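Local structure of aerobactin synthase IucA (Klebsiella pneumoniae subsp. pneumoniae, 5JM8) at residues S58-H63 with S490-T495; N531-L534 with Y538-V541; N544-L549 with P560-F565. The protein probably catalyses an ATP-dependent ligation step in the biosynthesis of the citrate-based siderophore aerobactin, as a synthetase of the NIS family. One frame throughout, in Å; residues are numbered along the deposited sequence.

Contact 1: S58-H63 with S490-T495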
# COMPACT_ATOMS: atom_id res chain seq x y z
N SER A 58 -3.56 42.52 11.35
CA SER A 58 -3.24 42.17 9.98
C SER A 58 -3.56 43.32 9.02
O SER A 58 -4.66 43.87 9.06
CB SER A 58 -4.02 40.93 9.55
OG SER A 58 -4.00 40.77 8.14
N PRO A 59 -2.59 43.69 8.16
CA PRO A 59 -2.90 44.69 7.13
C PRO A 59 -3.78 44.15 6.02
O PRO A 59 -4.11 44.88 5.09
CB PRO A 59 -1.52 45.07 6.59
CG PRO A 59 -0.66 43.90 6.87
CD PRO A 59 -1.17 43.31 8.15
N THR A 60 -4.16 42.88 6.12
CA THR A 60 -5.12 42.27 5.21
C THR A 60 -6.35 41.82 5.98
O THR A 60 -7.12 40.99 5.50
CB THR A 60 -4.50 41.08 4.45
OG1 THR A 60 -3.88 40.19 5.39
CG2 THR A 60 -3.46 41.56 3.46
N GLN A 61 -6.52 42.38 7.17
CA GLN A 61 -7.71 42.15 8.00
C GLN A 61 -7.88 40.70 8.47
O GLN A 61 -8.96 40.32 8.92
CB GLN A 61 -8.97 42.61 7.26
CG GLN A 61 -9.02 44.10 6.98
CD GLN A 61 -8.45 44.49 5.62
OE1 GLN A 61 -8.67 43.81 4.62
NE2 GLN A 61 -7.73 45.60 5.59
N HIS A 62 -6.83 39.89 8.36
CA HIS A 62 -6.82 38.58 8.99
C HIS A 62 -6.46 38.73 10.47
O HIS A 62 -5.45 38.19 10.93
CB HIS A 62 -5.83 37.62 8.30
CG HIS A 62 -6.23 37.23 6.91
ND1 HIS A 62 -5.89 37.96 5.80
CD2 HIS A 62 -6.92 36.16 6.45
CE1 HIS A 62 -6.36 37.37 4.72
NE2 HIS A 62 -6.99 36.27 5.09
N HIS A 63 -7.28 39.47 11.21
CA HIS A 63 -6.99 39.77 12.61
C HIS A 63 -7.25 38.58 13.52
O HIS A 63 -8.05 37.70 13.20
CB HIS A 63 -7.83 40.95 13.10
CG HIS A 63 -7.68 42.19 12.27
ND1 HIS A 63 -6.49 42.88 12.16
CD2 HIS A 63 -8.58 42.87 11.51
CE1 HIS A 63 -6.66 43.92 11.37
NE2 HIS A 63 -7.91 43.94 10.96
N SER A 490 -7.03 34.67 -1.59
CA SER A 490 -6.12 33.60 -1.98
C SER A 490 -4.71 33.86 -1.49
O SER A 490 -4.26 33.28 -0.49
CB SER A 490 -6.11 33.42 -3.50
OG SER A 490 -7.01 32.41 -3.90
N THR A 491 -4.00 34.72 -2.20
CA THR A 491 -2.60 34.97 -1.95
C THR A 491 -2.37 35.59 -0.58
O THR A 491 -1.46 35.20 0.14
CB THR A 491 -2.00 35.88 -3.03
OG1 THR A 491 -2.29 35.34 -4.32
CG2 THR A 491 -0.49 36.02 -2.86
N PHE A 492 -3.21 36.56 -0.21
CA PHE A 492 -3.03 37.26 1.05
C PHE A 492 -3.39 36.36 2.24
O PHE A 492 -2.96 36.63 3.36
CB PHE A 492 -3.86 38.55 1.08
CG PHE A 492 -3.39 39.60 0.10
CD1 PHE A 492 -2.14 39.52 -0.50
CD2 PHE A 492 -4.21 40.67 -0.22
CE1 PHE A 492 -1.72 40.49 -1.39
CE2 PHE A 492 -3.79 41.64 -1.11
CZ PHE A 492 -2.55 41.55 -1.70
N ALA A 493 -4.15 35.30 1.99
CA ALA A 493 -4.44 34.33 3.04
C ALA A 493 -3.19 33.52 3.34
O ALA A 493 -2.95 33.11 4.47
CB ALA A 493 -5.57 33.42 2.63
N VAL A 494 -2.38 33.31 2.30
CA VAL A 494 -1.10 32.62 2.46
C VAL A 494 -0.14 33.49 3.27
O VAL A 494 0.45 33.03 4.25
CB VAL A 494 -0.48 32.28 1.08
CG1 VAL A 494 0.93 31.74 1.23
CG2 VAL A 494 -1.36 31.28 0.34
N THR A 495 0.02 34.74 2.85
CA THR A 495 0.95 35.65 3.53
C THR A 495 0.48 35.95 4.95
O THR A 495 1.30 36.10 5.86
CB THR A 495 1.10 36.97 2.75
OG1 THR A 495 -0.16 37.65 2.67
CG2 THR A 495 1.61 36.71 1.34
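The imidazole of His62 approaches the main chain of helix 475-500 at a slant, its CE1-NE2 end against Phe492 and Ala493. CE1 of His62 lies 3.7 Å from the carbonyl O of Phe492, and NE2 rests 3.8 Å from Ala493 CA. At its rim the ring is held by its own loop: His62 ND1 donates a hydrogen bond of 3.0 Å to Thr60 OG1, which lies only 11° out of the ring plane, and so limits how the imidazole can turn. The same ring makes an edge-to-face contact with Phe151. The phenyl of Phe492 is also met obliquely, by the methyl of Thr60, whose CG2 comes to 3.9 Å from Phe492 CD2. Threonine suits this place because its two branches do different work. With OG1 between the backbone N and the carbonyl carbon (chi1 50°) and CG2 beside the N, OG1 serves His62 and Glu506 while CG2 meets Phe492 in the apolar layer that Met510 extends. Alanine suits the spot beside the imidazole, its small CB letting NE2 come near the backbone.

Ser58 fixes the loop from within. Its OG accepts a hydrogen bond from the backbone N of Thr60, 2.9 Å away, and is also hydrogen-bonded to Glu506. The segment 58-63 forms most of the loop joining the antiparallel strands 49-54 and 64-72, built from a type I beta turn at Ser58 to Gln61, an ST turn at Ser58 and an inverse gamma turn centred on His62, docked on a helix that runs beside the ATP pocket.

Contact 2: N531-L534 with Y538-V541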
# COMPACT_ATOMS: atom_id res chain seq x y z
N ASN A 531 -0.97 45.41 -14.39
CA ASN A 531 -0.87 46.84 -14.16
C ASN A 531 -1.78 47.24 -13.00
O ASN A 531 -1.35 47.88 -12.04
CB ASN A 531 -1.25 47.64 -15.41
CG ASN A 531 -0.17 47.64 -16.47
OD1 ASN A 531 1.01 47.46 -16.18
ND2 ASN A 531 -0.57 47.88 -17.72
N TYR A 532 -3.05 46.84 -13.12
CA TYR A 532 -4.07 47.16 -12.13
C TYR A 532 -3.67 46.69 -10.74
O TYR A 532 -3.71 47.46 -9.77
CB TYR A 532 -5.40 46.53 -12.53
CG TYR A 532 -6.57 46.88 -11.63
CD1 TYR A 532 -7.22 48.10 -11.76
CD2 TYR A 532 -7.04 45.98 -10.68
CE1 TYR A 532 -8.30 48.42 -10.95
CE2 TYR A 532 -8.11 46.30 -9.86
CZ TYR A 532 -8.74 47.52 -10.00
OH TYR A 532 -9.80 47.83 -9.20
N VAL A 533 -3.27 45.43 -10.65
CA VAL A 533 -2.82 44.83 -9.40
C VAL A 533 -1.70 45.63 -8.75
O VAL A 533 -1.75 45.94 -7.56
CB VAL A 533 -2.33 43.38 -9.62
CG1 VAL A 533 -1.60 42.85 -8.39
CG2 VAL A 533 -3.50 42.47 -10.00
N LEU A 534 -0.68 45.96 -9.53
CA LEU A 534 0.54 46.55 -9.00
C LEU A 534 0.47 48.05 -8.77
O LEU A 534 1.26 48.59 -7.98
CB LEU A 534 1.70 46.25 -9.95
CG LEU A 534 2.16 44.80 -10.01
CD1 LEU A 534 3.00 44.57 -11.25
CD2 LEU A 534 2.95 44.45 -8.77
N TYR A 538 -6.61 51.60 -5.47
CA TYR A 538 -7.75 50.92 -4.86
C TYR A 538 -8.24 49.77 -5.72
O TYR A 538 -8.19 49.83 -6.95
CB TYR A 538 -8.89 51.91 -4.62
CG TYR A 538 -8.61 52.98 -3.58
CD1 TYR A 538 -8.00 52.65 -2.36
CD2 TYR A 538 -8.95 54.30 -3.80
CE1 TYR A 538 -7.75 53.62 -1.41
CE2 TYR A 538 -8.71 55.28 -2.85
CZ TYR A 538 -8.10 54.93 -1.66
OH TYR A 538 -7.86 55.90 -0.71
N TRP A 539 -8.71 48.71 -5.07
CA TRP A 539 -9.38 47.61 -5.75
C TRP A 539 -10.85 47.61 -5.37
O TRP A 539 -11.20 47.41 -4.20
CB TRP A 539 -8.74 46.26 -5.40
CG TRP A 539 -7.30 46.15 -5.80
CD1 TRP A 539 -6.60 46.99 -6.61
CD2 TRP A 539 -6.38 45.13 -5.39
NE1 TRP A 539 -5.31 46.56 -6.74
CE2 TRP A 539 -5.14 45.42 -6.00
CE3 TRP A 539 -6.48 44.00 -4.58
CZ2 TRP A 539 -4.02 44.62 -5.81
CZ3 TRP A 539 -5.36 43.21 -4.39
CH2 TRP A 539 -4.15 43.52 -5.01
N ASN A 540 -11.71 47.85 -6.35
CA ASN A 540 -13.15 47.86 -6.12
C ASN A 540 -13.71 46.45 -6.33
O ASN A 540 -13.57 45.88 -7.41
CB ASN A 540 -13.84 48.86 -7.05
CG ASN A 540 -15.15 49.36 -6.49
OD1 ASN A 540 -16.04 48.57 -6.16
ND2 ASN A 540 -15.28 50.67 -6.36
N VAL A 541 -14.33 45.91 -5.29
CA VAL A 541 -14.75 44.51 -5.29
C VAL A 541 -16.12 44.35 -4.63
O VAL A 541 -16.94 45.27 -4.69
CB VAL A 541 -13.69 43.64 -4.57
CG1 VAL A 541 -12.37 43.70 -5.32
CG2 VAL A 541 -13.49 44.09 -3.13
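Val533 and Tyr532 both pack on the indole of Trp539, and here the packing is close. The carbonyl O of Val533 lies near the indole plane, at the edge of the six-membered ring, only 3.2 Å from Trp539 CZ2, while Val533 CG1 touches the same carbon at 4.0 Å. Tyr532 CE2 reaches 3.6 Å from Trp539 CD1; the planes are tilted by 24°, but slid so far apart, with the Tyr532 and five-membered Trp539 ring centroids 5.1 Å from each other, that little face overlaps. A chi1 of -175° places CG of Tyr532 opposite the backbone N, and the ring reaches from the helix toward the strand. A broad indole suits the buried side, where Val488 of helix 475-500 adds to its cover.

The other side is looser. Tyr532 OH receives a weak hydrogen bond of 3.4 Å from Asn540 N. Tyr538 starts its side chain away from the helix and is exposed, and the side-chain OD1 of Asn540 is hydrogen-bonded to Arg480.

The chemistry is mainly that of apolar contact. The Val533 carbonyl probably adds a weak electrostatic attraction at the indole's C-H edge, and a hydrogen bond from Asn569 ND2 satisfies the oxygen more fully.

Contact 3: N544-L549 with P560-F565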
# COMPACT_ATOMS: atom_id res chain seq x y z
N ASN A 544 -18.97 40.37 1.54
CA ASN A 544 -19.88 39.28 1.88
C ASN A 544 -20.82 39.62 3.03
O ASN A 544 -21.92 39.07 3.12
CB ASN A 544 -19.08 38.03 2.24
CG ASN A 544 -18.34 37.44 1.06
OD1 ASN A 544 -18.95 36.92 0.13
ND2 ASN A 544 -17.01 37.50 1.10
N PHE A 545 -20.39 40.52 3.91
CA PHE A 545 -21.13 40.82 5.13
C PHE A 545 -22.44 41.55 4.84
O PHE A 545 -23.50 41.16 5.33
CB PHE A 545 -20.26 41.63 6.09
CG PHE A 545 -20.94 41.98 7.39
CD1 PHE A 545 -21.83 43.04 7.45
CD2 PHE A 545 -20.67 41.27 8.56
CE1 PHE A 545 -22.45 43.38 8.64
CE2 PHE A 545 -21.29 41.61 9.75
CZ PHE A 545 -22.18 42.66 9.79
N PHE A 546 -22.38 42.61 4.03
CA PHE A 546 -23.57 43.39 3.71
C PHE A 546 -24.33 42.76 2.55
O PHE A 546 -25.50 43.07 2.32
CB PHE A 546 -23.20 44.84 3.41
CG PHE A 546 -22.68 45.59 4.60
CD1 PHE A 546 -23.53 45.99 5.62
CD2 PHE A 546 -21.33 45.87 4.71
CE1 PHE A 546 -23.05 46.66 6.72
CE2 PHE A 546 -20.84 46.55 5.81
CZ PHE A 546 -21.70 46.94 6.82
N CYS A 547 -23.66 41.88 1.82
CA CYS A 547 -24.31 41.11 0.77
C CYS A 547 -25.20 40.04 1.39
O CYS A 547 -26.28 39.74 0.88
CB CYS A 547 -23.27 40.46 -0.15
SG CYS A 547 -23.98 39.48 -1.50
N TYR A 548 -24.74 39.47 2.50
CA TYR A 548 -25.45 38.40 3.18
C TYR A 548 -26.62 38.96 3.99
O TYR A 548 -27.64 38.30 4.19
CB TYR A 548 -24.49 37.64 4.10
CG TYR A 548 -25.01 36.33 4.61
CD1 TYR A 548 -25.18 35.26 3.75
CD2 TYR A 548 -25.33 36.15 5.95
CE1 TYR A 548 -25.65 34.05 4.21
CE2 TYR A 548 -25.80 34.95 6.41
CZ TYR A 548 -25.96 33.90 5.53
OH TYR A 548 -26.43 32.69 5.98
N LEU A 549 -26.45 40.19 4.46
CA LEU A 549 -27.48 40.91 5.20
C LEU A 549 -28.64 41.29 4.28
O LEU A 549 -29.78 41.42 4.73
CB LEU A 549 -26.86 42.15 5.85
CG LEU A 549 -27.73 43.12 6.65
CD1 LEU A 549 -28.42 42.43 7.82
CD2 LEU A 549 -26.85 44.26 7.13
N PRO A 560 -26.06 50.18 -3.36
CA PRO A 560 -25.05 49.39 -4.07
C PRO A 560 -23.65 49.96 -3.90
O PRO A 560 -22.69 49.46 -4.49
CB PRO A 560 -25.51 49.47 -5.52
CG PRO A 560 -26.17 50.80 -5.61
CD PRO A 560 -26.83 51.03 -4.28
N SER A 561 -23.53 51.02 -3.11
CA SER A 561 -22.23 51.60 -2.80
C SER A 561 -21.61 50.87 -1.62
O SER A 561 -20.41 51.00 -1.36
CB SER A 561 -22.36 53.09 -2.48
N VAL A 562 -22.42 50.09 -0.91
CA VAL A 562 -21.96 49.34 0.26
C VAL A 562 -21.72 47.87 -0.09
O VAL A 562 -20.85 47.22 0.49
CB VAL A 562 -22.98 49.43 1.43
CG1 VAL A 562 -24.30 48.77 1.05
CG2 VAL A 562 -22.40 48.80 2.68
N ILE A 563 -22.51 47.35 -1.03
CA ILE A 563 -22.36 45.97 -1.48
C ILE A 563 -20.96 45.77 -2.05
O ILE A 563 -20.36 44.70 -1.92
CB ILE A 563 -23.42 45.58 -2.55
CG1 ILE A 563 -23.44 44.07 -2.76
CG2 ILE A 563 -23.17 46.30 -3.87
CD1 ILE A 563 -24.07 43.31 -1.63
N TYR A 564 -20.46 46.82 -2.69
CA TYR A 564 -19.12 46.83 -3.27
C TYR A 564 -18.29 47.94 -2.63
O TYR A 564 -18.75 49.07 -2.52
CB TYR A 564 -19.21 47.03 -4.79
N PHE A 565 -17.07 47.61 -2.22
CA PHE A 565 -16.22 48.57 -1.52
C PHE A 565 -14.80 48.60 -2.08
O PHE A 565 -14.31 47.62 -2.64
CB PHE A 565 -16.18 48.25 -0.02
CG PHE A 565 -15.49 46.96 0.30
CD1 PHE A 565 -16.20 45.77 0.31
CD2 PHE A 565 -14.14 46.93 0.60
CE1 PHE A 565 -15.56 44.58 0.61
CE2 PHE A 565 -13.50 45.75 0.90
CZ PHE A 565 -14.22 44.57 0.91
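Phe546 offers one face of its ring to Val562, and its neighbour Cys547 receives the end of Ile563. Val562 CG2 sits 4.0 Å from the Phe546 ring centroid and 22° off the normal, a CH-pi contact displaced toward the rim where Phe546 CD2 is nearest at 3.7 Å. With CG1 of Val562 between the backbone N and the carbonyl carbon (chi1 64°), CG2 takes the position opposite the N and meets the phenyl, and the two side chains cross at roughly a right angle. Beside them Ile563 stretches CD1 to 3.3 Å from Cys547 CB, tighter than carbon atoms usually pack, so the exact value is best treated with reserve. A slim cysteine probably suits so close an approach, its SG lying 3.8 Å from Ile563 CD1.

The next shell fixes the phenylalanine. On its opposite face, CD1 of Phe545 stands over the ring centre, so the Phe546 ring is held between an aromatic C-H and a valine methyl. Phe545 itself makes edge-to-face contacts with Phe19 and Phe107, while Leu93 touches both phenylalanines. The carboxylate of Glu26 accepts a hydrogen bond from the amide N of Phe545, and weaker ones from those of Asn544 and Phe546, which fits the partial positive charge expected of amides leading into a helix.

The segment 560-565 is tied down by main-chain bonds, Ile563 to Gly543 and Phe565 to Val541, though Pro560 and Ser561 are poorly ordered. Helix 545-549 nests against helices 14-26, 82-96 and 101-124, and the loop 560-565, packed on Phe546 and Cys547, leads directly into strand 566-568, the antiparallel partner of strand 538-540.

Overall arrangement
Along the chain contact 1 closes before contact 2 opens, and contact 2 before contact 3; their centres lie 16 to 20 Å apart. Contact 1 is the long-range one, joining a loop of the amino-terminal antiparallel sheet to helix 475-500, whereas contacts 2 and 3 are local contacts of the carboxy-terminal part. Contact 1 meets contact 2 where Phe492 CE2 packs 4.0 Å from Trp539 CZ3. Contacts 2 and 3 join through main chain beside the two-stranded pair 538-540 and 566-568. Contacts 1 and 3 do not touch. The side chains of Ala493 in contact 1 and Cys547 in contact 3 lie about 7 and 13 Å from bound ATP.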